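Local coordinates for UPF0311 protein CA_C3321 (Clostridium acetobutylicum ATCC 824, PDB 3G7G), which is of unknown function but folds as a closed antiparallel beta-barrel of the DUF3237 (UPF0311) family, related to the allene oxide cyclase barrels, at residues 63-77 with 88-102. Numbering follows the deposited sequence.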
loop_
_atom_site.group_PDB
_atom_site.type_symbol
_atom_site.label_atom_id
_atom_site.label_comp_id
_atom_site.label_asym_id
_atom_site.label_seq_id
_atom_site.Cartn_x
_atom_site.Cartn_y
_atom_site.Cartn_z
ATOM N N GLN A 63 12.585 -7.569 -3.850
ATOM C CA GLN A 63 12.233 -8.902 -3.386
ATOM C C GLN A 63 12.737 -9.162 -1.981
ATOM O O GLN A 63 13.806 -8.724 -1.604
ATOM C CB GLN A 63 12.859 -9.943 -4.280
ATOM C CG GLN A 63 12.515 -9.771 -5.691
ATOM C CD GLN A 63 13.063 -10.886 -6.554
ATOM O OE1 GLN A 63 14.071 -11.539 -6.220
ATOM N NE2 GLN A 63 12.408 -11.109 -7.667
ATOM N N ILE A 64 11.962 -9.907 -1.220
ATOM C CA ILE A 64 12.434 -10.372 0.063
ATOM C C ILE A 64 12.075 -11.858 0.207
ATOM O O ILE A 64 10.918 -12.242 0.050
ATOM C CB ILE A 64 11.850 -9.471 1.196
ATOM C CG1 ILE A 64 12.377 -9.901 2.575
ATOM C CG2 ILE A 64 10.311 -9.419 1.088
ATOM C CD1 ILE A 64 13.260 -8.879 3.297
ATOM N N VAL A 65 13.080 -12.687 0.497
ATOM C CA VAL A 65 12.888 -14.100 0.792
ATOM C C VAL A 65 12.793 -14.211 2.307
ATOM O O VAL A 65 13.772 -13.965 3.055
ATOM C CB VAL A 65 14.034 -14.968 0.278
ATOM C CG1 VAL A 65 13.707 -16.455 0.490
ATOM C CG2 VAL A 65 14.291 -14.690 -1.184
ATOM N N ARG A 66 11.587 -14.526 2.763
ATOM C CA ARG A 66 11.305 -14.602 4.173
ATOM C C ARG A 66 12.026 -15.814 4.812
ATOM O O ARG A 66 12.405 -16.754 4.112
ATOM C CB ARG A 66 9.793 -14.649 4.374
ATOM C CG ARG A 66 9.080 -13.340 3.964
ATOM C CD ARG A 66 9.530 -12.156 4.825
ATOM N NE ARG A 66 8.768 -10.974 4.519
ATOM C CZ ARG A 66 9.022 -9.767 4.998
ATOM N NH1 ARG A 66 10.043 -9.556 5.823
ATOM N NH2 ARG A 66 8.234 -8.757 4.649
ATOM N N PRO A 67 12.268 -15.767 6.134
ATOM C CA PRO A 67 12.925 -16.913 6.769
ATOM C C PRO A 67 12.297 -18.274 6.450
ATOM O O PRO A 67 13.015 -19.254 6.340
ATOM C CB PRO A 67 12.833 -16.594 8.268
ATOM C CG PRO A 67 12.805 -15.070 8.312
ATOM C CD PRO A 67 11.988 -14.684 7.098
ATOM N N ASP A 68 10.983 -18.338 6.277
ATOM C CA ASP A 68 10.298 -19.605 5.953
ATOM C C ASP A 68 10.413 -20.017 4.485
ATOM O O ASP A 68 9.874 -21.043 4.071
ATOM C CB ASP A 68 8.810 -19.530 6.349
ATOM C CG ASP A 68 7.941 -18.675 5.363
ATOM O OD1 ASP A 68 8.457 -17.799 4.602
ATOM O OD2 ASP A 68 6.707 -18.910 5.359
ATOM N N GLY A 69 11.099 -19.224 3.687
ATOM C CA GLY A 69 11.345 -19.586 2.303
ATOM C C GLY A 69 10.485 -18.867 1.281
ATOM O O GLY A 69 10.805 -18.901 0.117
ATOM N N LYS A 70 9.402 -18.220 1.698
ATOM C CA LYS A 70 8.516 -17.514 0.752
ATOM C C LYS A 70 9.147 -16.228 0.265
ATOM O O LYS A 70 9.630 -15.441 1.070
ATOM C CB LYS A 70 7.168 -17.201 1.390
ATOM C CG LYS A 70 6.266 -16.424 0.476
ATOM C CD LYS A 70 4.871 -16.333 0.983
ATOM C CE LYS A 70 4.710 -15.256 2.066
ATOM N NZ LYS A 70 3.376 -14.606 1.931
ATOM N N CYS A 71 9.148 -16.030 -1.055
ATOM C CA CYS A 71 9.621 -14.790 -1.650
ATOM C C CYS A 71 8.435 -13.853 -1.960
ATOM O O CYS A 71 7.477 -14.245 -2.635
ATOM C CB CYS A 71 10.404 -15.118 -2.909
ATOM S SG CYS A 71 11.075 -13.717 -3.771
ATOM N N GLU A 72 8.482 -12.649 -1.396
ATOM C CA GLU A 72 7.522 -11.561 -1.685
ATOM C C GLU A 72 8.161 -10.623 -2.696
ATOM O O GLU A 72 9.243 -10.099 -2.450
ATOM C CB GLU A 72 7.179 -10.816 -0.389
ATOM C CG GLU A 72 6.543 -11.719 0.693
ATOM C CD GLU A 72 6.348 -10.994 2.017
ATOM O OE1 GLU A 72 6.472 -9.754 2.048
ATOM O OE2 GLU A 72 6.090 -11.658 3.027
ATOM N N LEU A 73 7.497 -10.441 -3.837
ATOM C CA LEU A 73 8.001 -9.673 -4.965
ATOM C C LEU A 73 7.178 -8.414 -5.210
ATOM O O LEU A 73 5.953 -8.465 -5.174
ATOM C CB LEU A 73 7.907 -10.533 -6.243
ATOM C CG LEU A 73 8.671 -11.851 -6.121
ATOM C CD1 LEU A 73 7.755 -12.991 -6.346
ATOM C CD2 LEU A 73 9.870 -11.923 -7.088
ATOM N N SER A 74 7.867 -7.300 -5.473
ATOM C CA SER A 74 7.228 -6.044 -5.872
ATOM C C SER A 74 8.057 -5.359 -6.934
ATOM O O SER A 74 9.107 -4.755 -6.639
ATOM C CB SER A 74 7.008 -5.142 -4.664
ATOM O OG SER A 74 6.237 -3.970 -5.018
ATOM N N ALA A 75 7.604 -5.454 -8.171
ATOM C CA ALA A 75 8.308 -4.872 -9.350
ATOM C C ALA A 75 7.669 -3.586 -9.859
ATOM O O ALA A 75 6.457 -3.465 -9.869
ATOM C CB ALA A 75 8.409 -5.916 -10.526
ATOM N N ARG A 76 8.486 -2.585 -10.179
ATOM C CA ARG A 76 8.000 -1.372 -10.782
ATOM C C ARG A 76 8.796 -1.136 -12.024
ATOM O O ARG A 76 10.032 -0.931 -11.952
ATOM C CB ARG A 76 8.208 -0.177 -9.881
ATOM C CG ARG A 76 7.513 -0.262 -8.567
ATOM C CD ARG A 76 7.942 0.900 -7.709
ATOM N NE ARG A 76 7.038 1.082 -6.604
ATOM C CZ ARG A 76 7.187 1.981 -5.656
ATOM N NH1 ARG A 76 8.221 2.779 -5.672
ATOM N NH2 ARG A 76 6.282 2.079 -4.689
ATOM N N TYR A 77 8.086 -1.133 -13.148
ATOM C CA TYR A 77 8.662 -0.915 -14.457
ATOM C C TYR A 77 7.570 -0.482 -15.432
ATOM O O TYR A 77 6.406 -0.367 -15.053
ATOM C CB TYR A 77 9.365 -2.186 -14.925
ATOM C CG TYR A 77 8.493 -3.411 -15.033
ATOM C CD1 TYR A 77 7.953 -3.804 -16.249
ATOM C CD2 TYR A 77 8.252 -4.208 -13.932
ATOM C CE1 TYR A 77 7.168 -4.945 -16.339
ATOM C CE2 TYR A 77 7.446 -5.326 -14.011
ATOM C CZ TYR A 77 6.916 -5.702 -15.214
ATOM O OH TYR A 77 6.130 -6.846 -15.282
ATOM N N TYR A 88 2.638 1.807 -17.143
ATOM C CA TYR A 88 3.405 1.684 -15.937
ATOM C C TYR A 88 2.800 0.561 -15.094
ATOM O O TYR A 88 1.581 0.520 -14.847
ATOM C CB TYR A 88 3.369 3.004 -15.195
ATOM C CG TYR A 88 3.991 2.925 -13.855
ATOM C CD1 TYR A 88 5.356 2.647 -13.715
ATOM C CD2 TYR A 88 3.231 3.110 -12.711
ATOM C CE1 TYR A 88 5.945 2.551 -12.452
ATOM C CE2 TYR A 88 3.812 3.037 -11.462
ATOM C CZ TYR A 88 5.163 2.741 -11.339
ATOM O OH TYR A 88 5.732 2.680 -10.093
ATOM N N ILE A 89 3.651 -0.351 -14.666
ATOM C CA ILE A 89 3.228 -1.596 -14.037
ATOM C C ILE A 89 3.812 -1.671 -12.641
ATOM O O ILE A 89 4.994 -1.457 -12.491
ATOM C CB ILE A 89 3.763 -2.819 -14.821
ATOM C CG1 ILE A 89 3.370 -2.701 -16.274
ATOM C CG2 ILE A 89 3.245 -4.162 -14.232
ATOM C CD1 ILE A 89 3.574 -3.922 -17.050
ATOM N N GLU A 90 2.956 -1.904 -11.647
ATOM C CA GLU A 90 3.345 -2.325 -10.308
ATOM C C GLU A 90 2.844 -3.756 -10.170
ATOM O O GLU A 90 1.643 -3.973 -10.223
ATOM C CB GLU A 90 2.668 -1.445 -9.278
ATOM C CG GLU A 90 3.538 -0.497 -8.550
ATOM C CD GLU A 90 4.219 -1.174 -7.335
ATOM O OE1 GLU A 90 4.478 -2.414 -7.415
ATOM O OE2 GLU A 90 4.482 -0.468 -6.323
ATOM N N ASN A 91 3.756 -4.724 -10.043
ATOM C CA ASN A 91 3.411 -6.155 -10.050
ATOM C C ASN A 91 3.860 -6.774 -8.739
ATOM O O ASN A 91 5.063 -6.827 -8.468
ATOM C CB ASN A 91 4.103 -6.857 -11.247
ATOM C CG ASN A 91 3.415 -8.159 -11.658
ATOM O OD1 ASN A 91 2.379 -8.509 -11.141
ATOM N ND2 ASN A 91 4.005 -8.875 -12.596
ATOM N N ASN A 92 2.906 -7.188 -7.896
ATOM C CA ASN A 92 3.233 -7.645 -6.546
ATOM C C ASN A 92 2.767 -9.056 -6.399
ATOM O O ASN A 92 1.626 -9.374 -6.708
ATOM C CB ASN A 92 2.561 -6.795 -5.452
ATOM C CG ASN A 92 2.901 -5.343 -5.536
ATOM O OD1 ASN A 92 2.039 -4.513 -5.746
ATOM N ND2 ASN A 92 4.133 -5.027 -5.361
ATOM N N GLY A 93 3.652 -9.925 -5.929
ATOM C CA GLY A 93 3.304 -11.311 -5.848
ATOM C C GLY A 93 4.170 -12.158 -4.955
ATOM O O GLY A 93 4.941 -11.659 -4.126
ATOM N N ILE A 94 3.997 -13.467 -5.118
ATOM C CA ILE A 94 4.732 -14.432 -4.294
ATOM C C ILE A 94 5.325 -15.543 -5.107
ATOM O O ILE A 94 4.864 -15.841 -6.232
ATOM C CB ILE A 94 3.893 -14.983 -3.141
ATOM C CG1 ILE A 94 2.653 -15.663 -3.672
ATOM C CG2 ILE A 94 3.514 -13.836 -2.141
ATOM C CD1 ILE A 94 1.847 -16.379 -2.562
ATOM N N ARG A 95 6.398 -16.116 -4.556
ATOM C CA ARG A 95 7.058 -17.255 -5.175
ATOM C C ARG A 95 7.488 -18.189 -4.057
ATOM O O ARG A 95 8.261 -17.806 -3.182
ATOM C CB ARG A 95 8.252 -16.814 -6.020
ATOM C CG ARG A 95 9.067 -17.977 -6.553
ATOM C CD ARG A 95 9.987 -17.537 -7.619
ATOM N NE ARG A 95 11.059 -16.735 -7.045
ATOM C CZ ARG A 95 11.638 -15.686 -7.621
ATOM N NH1 ARG A 95 11.241 -15.247 -8.809
ATOM N NH2 ARG A 95 12.624 -15.068 -6.995
ATOM N N THR A 96 6.936 -19.398 -4.080
ATOM C CA THR A 96 7.199 -20.394 -3.075
ATOM C C THR A 96 7.688 -21.657 -3.782
ATOM O O THR A 96 7.504 -21.813 -4.984
ATOM C CB THR A 96 5.927 -20.763 -2.278
ATOM O OG1 THR A 96 5.000 -21.395 -3.154
ATOM C CG2 THR A 96 5.271 -19.581 -1.675
ATOM N N VAL A 97 8.313 -22.532 -3.001
ATOM C CA VAL A 97 8.719 -23.887 -3.422
ATOM C C VAL A 97 8.324 -24.879 -2.340
ATOM O O VAL A 97 8.167 -24.492 -1.197
ATOM C CB VAL A 97 10.264 -24.034 -3.653
ATOM C CG1 VAL A 97 10.700 -23.258 -4.876
ATOM C CG2 VAL A 97 11.089 -23.632 -2.403
ATOM N N PRO A 98 8.172 -26.170 -2.689
ATOM C CA PRO A 98 8.005 -27.191 -1.632
ATOM C C PRO A 98 9.156 -27.269 -0.633
ATOM O O PRO A 98 10.266 -26.799 -0.909
ATOM C CB PRO A 98 7.883 -28.496 -2.406
ATOM C CG PRO A 98 7.452 -28.102 -3.758
ATOM C CD PRO A 98 8.096 -26.770 -4.032
ATOM N N ASP A 99 8.858 -27.843 0.531
ATOM C CA ASP A 99 9.770 -27.834 1.685
ATOM C C ASP A 99 11.122 -28.387 1.337
ATOM O O ASP A 99 12.140 -27.862 1.767
ATOM C CB ASP A 99 9.190 -28.650 2.841
ATOM C CG ASP A 99 9.743 -28.210 4.186
ATOM O OD1 ASP A 99 10.951 -28.478 4.422
ATOM O OD2 ASP A 99 8.976 -27.580 4.996
ATOM N N GLU A 100 11.121 -29.434 0.521
ATOM C CA GLU A 100 12.353 -30.094 0.085
ATOM C C GLU A 100 13.296 -29.200 -0.723
ATOM O O GLU A 100 14.453 -29.539 -0.892
ATOM C CB GLU A 100 12.016 -31.354 -0.730
ATOM C CG GLU A 100 11.593 -31.062 -2.164
ATOM C CD GLU A 100 10.943 -32.242 -2.845
ATOM O OE1 GLU A 100 9.700 -32.377 -2.764
ATOM O OE2 GLU A 100 11.681 -33.017 -3.484
ATOM N N TYR A 101 12.813 -28.075 -1.242
ATOM C CA TYR A 101 13.681 -27.153 -1.990
ATOM C C TYR A 101 14.011 -25.863 -1.264
ATOM O O TYR A 101 14.750 -25.047 -1.801
ATOM C CB TYR A 101 13.046 -26.772 -3.313
ATOM C CG TYR A 101 12.694 -27.924 -4.221
ATOM C CD1 TYR A 101 13.618 -28.430 -5.133
ATOM C CD2 TYR A 101 11.417 -28.465 -4.210
ATOM C CE1 TYR A 101 13.275 -29.462 -5.994
ATOM C CE2 TYR A 101 11.066 -29.491 -5.068
ATOM C CZ TYR A 101 11.996 -29.984 -5.951
ATOM O OH TYR A 101 11.637 -31.004 -6.799
ATOM N N ILE A 102 13.458 -25.668 -0.070
ATOM C CA ILE A 102 13.665 -24.431 0.686
ATOM C C ILE A 102 15.131 -24.117 0.961
ATOM O O ILE A 102 15.560 -22.998 0.694
ATOM C CB ILE A 102 12.828 -24.387 1.994
ATOM C CG1 ILE A 102 11.347 -24.206 1.652
ATOM C CG2 ILE A 102 13.300 -23.242 2.920
ATOM C CD1 ILE A 102 10.459 -24.011 2.853
HETATM O O HOH W 1 8.900 -21.149 -0.449
HETATM O O HOH W 2 7.410 -8.376 -12.728
#
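Cys71, Leu73, Ala75 and Tyr77 face Arg95, Gly93, Asn91 and Ile89 as hydrogen-bonded antiparallel pairs, joining strands 71-77 and 88-96, whose axes approach to 4.6 Å at 161°. On the sheet face carrying Arg76, that residue and Glu90 run side by side in a salt bridge, with Arg76 NE 3.0 Å from Glu90 OE2. The oxygen lies in the guanidinium plane, but the nitrogen reaches it from above the carboxylate, the two planes being 84° apart. A bend in the Glu90 chain at chi2 (-85°) lays its carboxylate alongside the arginine chain, Glu90 CD 3.6 Å from Arg76 CG. Tyr88 OH touches the same arginine chain at Arg76 CD (3.7 Å) and hydrogen-bonds to Ser62 OG of the second subunit. Arg76 NH2 hydrogen-bonds to Ser74 OG of that subunit, and the reverse pair forms too, though the place of Ser74 OG is less sure. On the opposite face, Ile89 CB sits over one face of the Tyr77 ring, near its rim, and Ile89 CD1 meets Tyr77 CE1 at 3.8 Å. A water held by Tyr77 OH also accepts a weak bond from Asn91 ND2, while Asn91 OD1 hydrogen-bonds to Thr120 OG1 of strand 117-126. Farther along, Leu73 CD1 meets Arg95 CB at 3.9 Å, the two side chains crossing at about a right angle, and Cys71 SG is 3.8 Å from Arg95 NH2. This hairpin forms neighbouring staves of the barrel: strand 53-65 flanks 71-77, strand 117-126 flanks 88-96 and brings Phe118 into a cation-pi contact with Arg95, and helix 102-107 begins with Ile102, whose CD1 packs 3.3 Å from Asp68 O in the type I turn 66-69.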